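Local structure of anabena Tic22 (Anabaena sp., 4EV1) at residues Ile16-Asn21 and Gly86-Gln91; Gln90-Thr95 and Arg101-Phe106; Val138-Asp143 and Gly173-Lys178. The protein belongs to the Tic22-like family and probably acts as a chaperone in protein transport, possibly at the thylakoids. All coordinates share one frame; numbering follows the deposited sequence. Where two conformers were deposited one is given.

Interaction 1: residues Ile16-Asn21 and Gly86-Gln91; sequences IYLVTN and GVIYQQ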
# COMPACT_ATOMS: atom_id res chain seq x y z
N ILE A 16 -5.94 -3.13 -1.38
CA ILE A 16 -4.89 -3.95 -1.88
C ILE A 16 -5.58 -4.93 -2.80
O ILE A 16 -6.66 -5.42 -2.47
CB ILE A 16 -4.20 -4.70 -0.72
CG1 ILE A 16 -3.63 -3.69 0.29
CG2 ILE A 16 -3.13 -5.70 -1.25
CD1 ILE A 16 -2.49 -2.82 -0.20
N TYR A 17 -5.00 -5.23 -3.94
CA TYR A 17 -5.65 -6.16 -4.92
C TYR A 17 -4.96 -7.54 -4.92
O TYR A 17 -3.77 -7.63 -5.12
CB TYR A 17 -5.64 -5.49 -6.28
CG TYR A 17 -6.32 -4.14 -6.22
CD1 TYR A 17 -7.69 -4.05 -6.11
CD2 TYR A 17 -5.59 -2.98 -6.20
CE1 TYR A 17 -8.32 -2.83 -6.04
CE2 TYR A 17 -6.22 -1.73 -6.10
CZ TYR A 17 -7.61 -1.67 -6.01
OH TYR A 17 -8.27 -0.46 -5.93
N LEU A 18 -5.70 -8.59 -4.60
CA LEU A 18 -5.23 -9.93 -4.53
C LEU A 18 -5.74 -10.68 -5.74
O LEU A 18 -6.81 -10.32 -6.27
CB LEU A 18 -5.73 -10.59 -3.27
CG LEU A 18 -5.22 -10.02 -1.94
CD1 LEU A 18 -5.67 -10.97 -0.81
CD2 LEU A 18 -3.66 -9.77 -1.93
N VAL A 19 -4.93 -11.60 -6.23
CA VAL A 19 -5.38 -12.55 -7.24
C VAL A 19 -5.95 -13.77 -6.54
O VAL A 19 -5.23 -14.50 -5.80
CB VAL A 19 -4.26 -12.94 -8.22
CG1 VAL A 19 -4.75 -14.06 -9.18
CG2 VAL A 19 -3.80 -11.75 -9.01
N THR A 20 -7.23 -14.01 -6.77
CA THR A 20 -7.99 -15.00 -5.97
C THR A 20 -8.89 -15.85 -6.80
O THR A 20 -9.11 -15.52 -7.96
CB THR A 20 -8.85 -14.34 -4.88
OG1 THR A 20 -10.02 -13.76 -5.45
CG2 THR A 20 -8.10 -13.25 -4.11
N ASN A 21 -9.44 -16.93 -6.23
CA ASN A 21 -10.54 -17.63 -6.90
C ASN A 21 -11.83 -16.85 -6.68
O ASN A 21 -11.83 -15.72 -6.10
CB ASN A 21 -10.64 -19.14 -6.50
CG ASN A 21 -11.09 -19.36 -5.07
OD1 ASN A 21 -11.44 -18.42 -4.37
ND2 ASN A 21 -11.10 -20.61 -4.65
N GLY A 86 -5.57 -2.69 6.12
CA GLY A 86 -5.61 -3.01 7.56
C GLY A 86 -6.03 -4.41 7.90
O GLY A 86 -5.54 -4.98 8.87
N VAL A 87 -6.86 -5.02 7.06
CA VAL A 87 -7.23 -6.41 7.23
C VAL A 87 -6.03 -7.33 7.03
O VAL A 87 -5.80 -8.25 7.80
CB VAL A 87 -8.35 -6.80 6.24
CG1 VAL A 87 -8.68 -8.28 6.34
CG2 VAL A 87 -9.62 -5.94 6.53
N ILE A 88 -5.25 -7.08 5.99
CA ILE A 88 -4.01 -7.81 5.78
C ILE A 88 -3.01 -7.59 6.91
O ILE A 88 -2.42 -8.55 7.40
CB ILE A 88 -3.40 -7.45 4.40
CG1 ILE A 88 -4.35 -7.89 3.28
CG2 ILE A 88 -2.04 -8.12 4.22
CD1 ILE A 88 -3.87 -7.50 1.89
N TYR A 89 -2.79 -6.34 7.30
CA TYR A 89 -1.94 -6.00 8.45
C TYR A 89 -2.37 -6.82 9.70
O TYR A 89 -1.57 -7.55 10.29
CB TYR A 89 -2.08 -4.50 8.77
CG TYR A 89 -1.37 -4.06 10.05
CD1 TYR A 89 0.01 -4.06 10.13
CD2 TYR A 89 -2.10 -3.67 11.17
CE1 TYR A 89 0.67 -3.67 11.32
CE2 TYR A 89 -1.48 -3.29 12.34
CZ TYR A 89 -0.09 -3.26 12.41
OH TYR A 89 0.51 -2.87 13.59
N GLN A 90 -3.65 -6.73 10.03
CA GLN A 90 -4.20 -7.43 11.19
C GLN A 90 -4.01 -8.93 11.10
O GLN A 90 -3.55 -9.57 12.05
CB GLN A 90 -5.68 -7.05 11.37
CG GLN A 90 -6.36 -7.74 12.54
CD GLN A 90 -7.83 -7.40 12.58
OE1 GLN A 90 -8.63 -7.89 11.76
NE2 GLN A 90 -8.19 -6.55 13.51
N GLN A 91 -4.29 -9.48 9.93
CA GLN A 91 -4.10 -10.90 9.74
C GLN A 91 -2.63 -11.30 9.98
O GLN A 91 -2.34 -12.32 10.64
CB GLN A 91 -4.56 -11.33 8.36
CG GLN A 91 -4.35 -12.81 8.15
CD GLN A 91 -4.97 -13.36 6.91
OE1 GLN A 91 -6.12 -13.06 6.57
NE2 GLN A 91 -4.21 -14.20 6.21

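Interaction 2: residues Gln90-Thr95 and Arg101-Phe106; sequences QQLQQT and RLLFAF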
# COMPACT_ATOMS: atom_id res chain seq x y z
N GLN A 90 -3.65 -6.73 10.03
CA GLN A 90 -4.20 -7.43 11.19
C GLN A 90 -4.01 -8.93 11.10
O GLN A 90 -3.55 -9.57 12.05
CB GLN A 90 -5.68 -7.05 11.37
CG GLN A 90 -6.36 -7.74 12.54
CD GLN A 90 -7.83 -7.40 12.58
OE1 GLN A 90 -8.63 -7.89 11.76
NE2 GLN A 90 -8.19 -6.55 13.51
N GLN A 91 -4.29 -9.48 9.93
CA GLN A 91 -4.10 -10.90 9.74
C GLN A 91 -2.63 -11.30 9.98
O GLN A 91 -2.34 -12.32 10.64
CB GLN A 91 -4.56 -11.33 8.36
CG GLN A 91 -4.35 -12.81 8.15
CD GLN A 91 -4.97 -13.36 6.91
OE1 GLN A 91 -6.12 -13.06 6.57
NE2 GLN A 91 -4.21 -14.20 6.21
N LEU A 92 -1.70 -10.52 9.45
CA LEU A 92 -0.27 -10.83 9.64
C LEU A 92 0.11 -10.75 11.13
O LEU A 92 0.87 -11.59 11.61
CB LEU A 92 0.64 -9.94 8.78
CG LEU A 92 0.61 -10.21 7.28
CD1 LEU A 92 1.27 -9.04 6.51
CD2 LEU A 92 1.30 -11.56 6.98
N GLN A 93 -0.47 -9.80 11.86
CA GLN A 93 -0.18 -9.66 13.29
C GLN A 93 -0.77 -10.85 14.09
O GLN A 93 -0.11 -11.37 15.01
CB GLN A 93 -0.69 -8.32 13.86
CG GLN A 93 0.02 -7.07 13.31
CD GLN A 93 1.44 -6.93 13.85
OE1 GLN A 93 2.39 -7.53 13.31
NE2 GLN A 93 1.60 -6.15 14.92
N GLN A 94 -1.93 -11.35 13.66
CA GLN A 94 -2.65 -12.42 14.38
C GLN A 94 -2.28 -13.85 13.97
O GLN A 94 -2.67 -14.83 14.63
CB GLN A 94 -4.17 -12.22 14.20
CG GLN A 94 -4.67 -10.96 14.85
CD GLN A 94 -6.12 -10.64 14.51
OE1 GLN A 94 -6.69 -11.20 13.58
NE2 GLN A 94 -6.70 -9.71 15.26
N THR A 95 -1.53 -14.00 12.89
CA THR A 95 -1.10 -15.34 12.47
C THR A 95 0.42 -15.61 12.64
O THR A 95 0.89 -16.65 12.21
CB THR A 95 -1.50 -15.62 11.03
OG1 THR A 95 -0.89 -14.64 10.18
CG2 THR A 95 -3.05 -15.61 10.86
N ARG A 101 1.46 -19.95 8.22
CA ARG A 101 0.81 -18.67 7.93
C ARG A 101 0.98 -18.27 6.46
O ARG A 101 1.95 -18.64 5.81
CB ARG A 101 1.35 -17.57 8.84
CG ARG A 101 2.83 -17.21 8.57
CD ARG A 101 3.56 -16.70 9.81
NE ARG A 101 3.52 -15.25 9.98
CZ ARG A 101 2.71 -14.42 9.33
NH1 ARG A 101 2.77 -13.12 9.58
NH2 ARG A 101 1.84 -14.89 8.43
N LEU A 102 0.01 -17.51 5.95
CA LEU A 102 0.12 -16.91 4.63
C LEU A 102 0.92 -15.60 4.72
O LEU A 102 0.58 -14.71 5.50
CB LEU A 102 -1.28 -16.61 4.02
CG LEU A 102 -1.34 -15.88 2.66
CD1 LEU A 102 -0.72 -16.72 1.55
CD2 LEU A 102 -2.80 -15.54 2.30
N LEU A 103 1.93 -15.47 3.85
CA LEU A 103 2.69 -14.25 3.73
C LEU A 103 2.24 -13.51 2.47
O LEU A 103 1.69 -14.10 1.57
CB LEU A 103 4.17 -14.57 3.67
CG LEU A 103 4.71 -15.35 4.90
CD1 LEU A 103 6.22 -15.56 4.81
CD2 LEU A 103 4.39 -14.59 6.18
N PHE A 104 2.50 -12.22 2.41
CA PHE A 104 2.16 -11.38 1.27
C PHE A 104 3.39 -10.61 0.78
O PHE A 104 4.13 -9.99 1.59
CB PHE A 104 1.10 -10.35 1.67
CG PHE A 104 -0.17 -10.92 2.17
CD1 PHE A 104 -0.27 -11.42 3.46
CD2 PHE A 104 -1.31 -10.93 1.36
CE1 PHE A 104 -1.49 -11.94 3.93
CE2 PHE A 104 -2.50 -11.44 1.81
CZ PHE A 104 -2.59 -11.96 3.10
N ALA A 105 3.60 -10.61 -0.53
CA ALA A 105 4.59 -9.77 -1.18
C ALA A 105 3.85 -8.63 -1.84
O ALA A 105 2.82 -8.92 -2.48
CB ALA A 105 5.35 -10.57 -2.20
N PHE A 106 4.25 -7.38 -1.63
CA PHE A 106 3.53 -6.21 -2.18
C PHE A 106 4.22 -5.59 -3.41
O PHE A 106 5.38 -5.22 -3.35
CB PHE A 106 3.32 -5.13 -1.11
CG PHE A 106 2.38 -5.53 -0.01
CD1 PHE A 106 2.81 -6.37 0.99
CD2 PHE A 106 1.08 -5.04 0.03
CE1 PHE A 106 1.95 -6.74 2.02
CE2 PHE A 106 0.24 -5.42 1.06
CZ PHE A 106 0.69 -6.27 2.04
O HOH W 1 -1.61 -14.56 7.06

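Interaction 3: residues Val138-Asp143 and Gly173-Lys178; sequences VRFAPD and GQVKPK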
# COMPACT_ATOMS: atom_id res chain seq x y z
N VAL A 138 3.85 16.13 1.58
CA VAL A 138 4.25 17.50 1.27
C VAL A 138 4.73 18.22 2.52
O VAL A 138 4.09 18.13 3.56
CB VAL A 138 3.11 18.26 0.61
CG1 VAL A 138 3.46 19.77 0.42
CG2 VAL A 138 2.80 17.58 -0.71
N ARG A 139 5.84 18.92 2.40
CA ARG A 139 6.40 19.65 3.54
C ARG A 139 6.53 21.09 3.16
O ARG A 139 6.74 21.40 1.99
CB ARG A 139 7.78 19.14 3.91
CG ARG A 139 7.86 17.66 4.20
CD ARG A 139 9.25 17.31 4.67
NE ARG A 139 10.22 17.28 3.59
CZ ARG A 139 11.41 16.70 3.67
NH1 ARG A 139 11.81 16.10 4.78
NH2 ARG A 139 12.22 16.72 2.61
N PHE A 140 6.40 21.96 4.15
CA PHE A 140 6.63 23.39 3.95
C PHE A 140 8.06 23.68 3.44
O PHE A 140 8.28 24.60 2.63
CB PHE A 140 6.35 24.16 5.25
CG PHE A 140 4.88 24.21 5.64
CD1 PHE A 140 3.98 24.97 4.90
CD2 PHE A 140 4.41 23.49 6.71
CE1 PHE A 140 2.63 24.99 5.22
CE2 PHE A 140 3.06 23.52 7.04
CZ PHE A 140 2.18 24.27 6.31
N ALA A 141 9.03 22.90 3.93
CA ALA A 141 10.42 22.96 3.48
C ALA A 141 11.11 21.71 4.00
O ALA A 141 10.60 21.10 4.94
CB ALA A 141 11.12 24.24 4.01
N PRO A 142 12.25 21.31 3.41
CA PRO A 142 12.94 20.08 3.83
C PRO A 142 13.13 19.97 5.35
O PRO A 142 13.07 18.87 5.90
CB PRO A 142 14.30 20.18 3.13
CG PRO A 142 14.02 20.99 1.89
CD PRO A 142 12.93 21.97 2.28
N ASP A 143 13.33 21.11 6.00
CA ASP A 143 13.56 21.19 7.45
C ASP A 143 12.31 21.63 8.23
O ASP A 143 12.40 22.00 9.41
CB ASP A 143 14.70 22.20 7.72
CG ASP A 143 14.62 23.40 6.80
OD1 ASP A 143 13.65 24.18 6.89
OD2 ASP A 143 15.52 23.53 5.94
N GLY A 173 1.74 22.11 -5.38
CA GLY A 173 1.30 23.24 -6.21
C GLY A 173 0.47 24.27 -5.46
O GLY A 173 0.63 25.47 -5.68
N GLN A 174 -0.40 23.82 -4.55
CA GLN A 174 -1.24 24.73 -3.74
C GLN A 174 -0.45 25.45 -2.64
O GLN A 174 -0.83 26.55 -2.23
CB GLN A 174 -2.41 24.00 -3.09
CG GLN A 174 -3.49 23.53 -4.05
CD GLN A 174 -4.45 22.52 -3.42
OE1 GLN A 174 -5.04 22.77 -2.38
NE2 GLN A 174 -4.60 21.37 -4.07
N VAL A 175 0.62 24.83 -2.17
CA VAL A 175 1.42 25.36 -1.06
C VAL A 175 2.58 26.24 -1.55
O VAL A 175 3.04 27.14 -0.84
CB VAL A 175 1.97 24.18 -0.19
CG1 VAL A 175 2.95 24.68 0.86
CG2 VAL A 175 0.85 23.42 0.46
N LYS A 176 3.04 25.98 -2.77
CA LYS A 176 4.31 26.53 -3.25
C LYS A 176 4.35 28.06 -3.40
O LYS A 176 5.38 28.67 -3.11
CB LYS A 176 4.75 25.85 -4.55
CG LYS A 176 6.19 25.33 -4.55
CD LYS A 176 6.52 24.72 -5.92
CE LYS A 176 8.00 24.82 -6.28
NZ LYS A 176 8.71 23.52 -6.10
N PRO A 177 3.24 28.69 -3.84
CA PRO A 177 3.27 30.16 -3.93
C PRO A 177 3.70 30.85 -2.62
O PRO A 177 4.63 31.66 -2.59
CB PRO A 177 1.81 30.51 -4.29
CG PRO A 177 1.35 29.36 -5.09
CD PRO A 177 2.01 28.14 -4.45
N LYS A 178 3.06 30.47 -1.52
CA LYS A 178 3.34 31.08 -0.22
C LYS A 178 4.53 30.43 0.47
O LYS A 178 5.10 31.02 1.38
CB LYS A 178 2.10 31.01 0.67
CG LYS A 178 0.88 31.70 0.04
CD LYS A 178 -0.32 31.80 0.99
CE LYS A 178 -0.60 30.48 1.68
NZ LYS A 178 -2.00 30.34 2.19

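Interaction 1: residues Ile16-Asn21 and Gly86-Gln91
Ile-88 meets Ile-16 and Leu-18 through a single methyl, its CD1, which bridges from a helix to one face of a strand. Along 86-91 the chain is helical. Within it Gln-90 N bonds to Gly-86 O at 2.8 Å and Gln-91 N to Val-87 O, the regular helical pattern. Val-87 faces helix 4-11 instead of the strand. Ile-88 then makes the contact. Its CG1 lies anti to the carbonyl carbon (chi1 -63°) and the chain stays extended beyond it (chi2 177°), so that CD1 is carried well off the helix surface. There it settles on the branch point of Ile-16, with CD1 3.7 Å from Ile-16 CG2 and 3.8 Å from Ile-16 CB, the two side chains crossing at a slant. Leu-18, two residues further along and on the same strand face, adds a looser touch, its CD2 lying 4.4 Å from Ile-88 CD1. Branched aliphatic groups suit this buried seam: they fill it without bringing in polar atoms that would need partners. Tyr-89, the next residue, leaves the helix about a quarter-turn round from Ile-88, and its OH bonds to Glu-4 and Gln-197. On the strand, Tyr-17 points away from Ile-88 and packs on helix 51-63. The sheet in which strand 15-20 pairs antiparallel with 79-84 is therefore layered between helices 85-94 and 51-63, a helix-on-sheet core characteristic of alpha/beta architecture and here part of the Tic22 fold.

Interaction 2: residues Gln90-Thr95 and Arg101-Phe106
This is a partly solvent-exposed contact between the end of a helix and the start of the strand that follows it, carried by Leu-92 and Thr-95 against Arg-101 and Phe-104 and bridged by one water. Leu-92 is the apolar centre. Its CD2 approaches the rim of the Phe-104 ring in the ring plane, 3.9 Å from Phe-104 CD1, and also lies 4.4 Å from Leu-103 CD2. Gln-91 reaches another part of the same rim: its amide is turned 65° from the ring, and NE2 stands 4.2 Å from Phe-104 CZ. The segments form a helix-loop-strand unit, in which a short connection turns the chain back so that the axes of 90-94 and 102-106 pass within 9.4 Å of each other at 138°, nearer antiparallel than parallel. Polar groups take over beside the connection. Thr-95 holds OG1 between its backbone N and carbonyl carbon (chi1 59°), which folds the hydroxyl back to donate to Gln-91 O at 2.8 Å, from above the carbonyl plane. The water accepts from Gln-91 NE2 (2.8 Å) and donates both to Thr-95 OG1 and, at 2.7 Å, to Leu-102 O, tying helix to strand where direct bonds are lacking. A valine in place of Thr-95 would probably leave this water short of one acceptor and Gln-91 O without its hydroxyl donor. In one of its two deposited conformers, the long side chain of Arg-101 sets its flat guanidinium between the Thr-95 carbonyl carbon on one face and Leu-103 CD2 on the other, both offset toward the rim. Leu-92 CB lies at the guanidinium edge, with Leu-92 CD2 3.4 Å from Arg-101 NH1; in this conformer NH2 also bonds weakly to Leu-102 O.

Interaction 3: residues Val138-Asp143 and Gly173-Lys178
Val-175 faces Val-138 and Phe-140 with its two methyls divided between them, and all the direct contact is apolar. CG1, anti to the backbone N (chi1 172°), approaches Phe-140 CD1 at 4.2 Å; CG2 comes to 4.5 Å from Val-138 CG1. A beta-branched residue suits the spot because it can offer one methyl to each neighbour. The side chains of Phe-140 and Val-175 cross at about a right angle, and the ring lies at the margin of the contact, where it also meets the ring of His-179 with the planes about 55° apart. Further apolar packing comes from Val-147, which touches Val-138, Phe-140 and Val-175 alike, while Ala-168 and Leu-171 of helix 165-175 back Val-138. The contact thus lays the last part of that helix against the end of strand 134-139 and the loop after it.

The salt bridge lies away from the helix: Arg-139 points away from it and pairs with Asp-183 of the neighbouring strand 183-188; Pro-142 O lies 3.2 Å above one face of the Arg-139 guanidinium, offset toward the rim.

With only 113 Å² buried and no close approach between the side chains, the pairing is light and non-directional: shape and the exclusion of water, not bonds, would hold the helix end here, and the polar linkage is left to the sheet.

How the interactions relate
Interactions 1 and 2 belong to one packed region. Both use helix 85-94, share Gln-90 and Gln-91, and touch directly: Ile-88 CG2 lies 3.8 Å from Phe-104 CD1, and Phe-106 reaches Ile-16 as well. Interaction 1 is its buried, wholly aliphatic part; interaction 2, toward the helix end and the surface, adds an aromatic edge, an arginine and a bridging water. Interaction 3 stands apart on the opposite side of the chain's centre, its own centre about 35 Å from that of interaction 1. It too is largely buried and sets a helix against a strand with aliphatic groups, but at the end of both elements, with a phenylalanine at its margin and wider separations between its side chains.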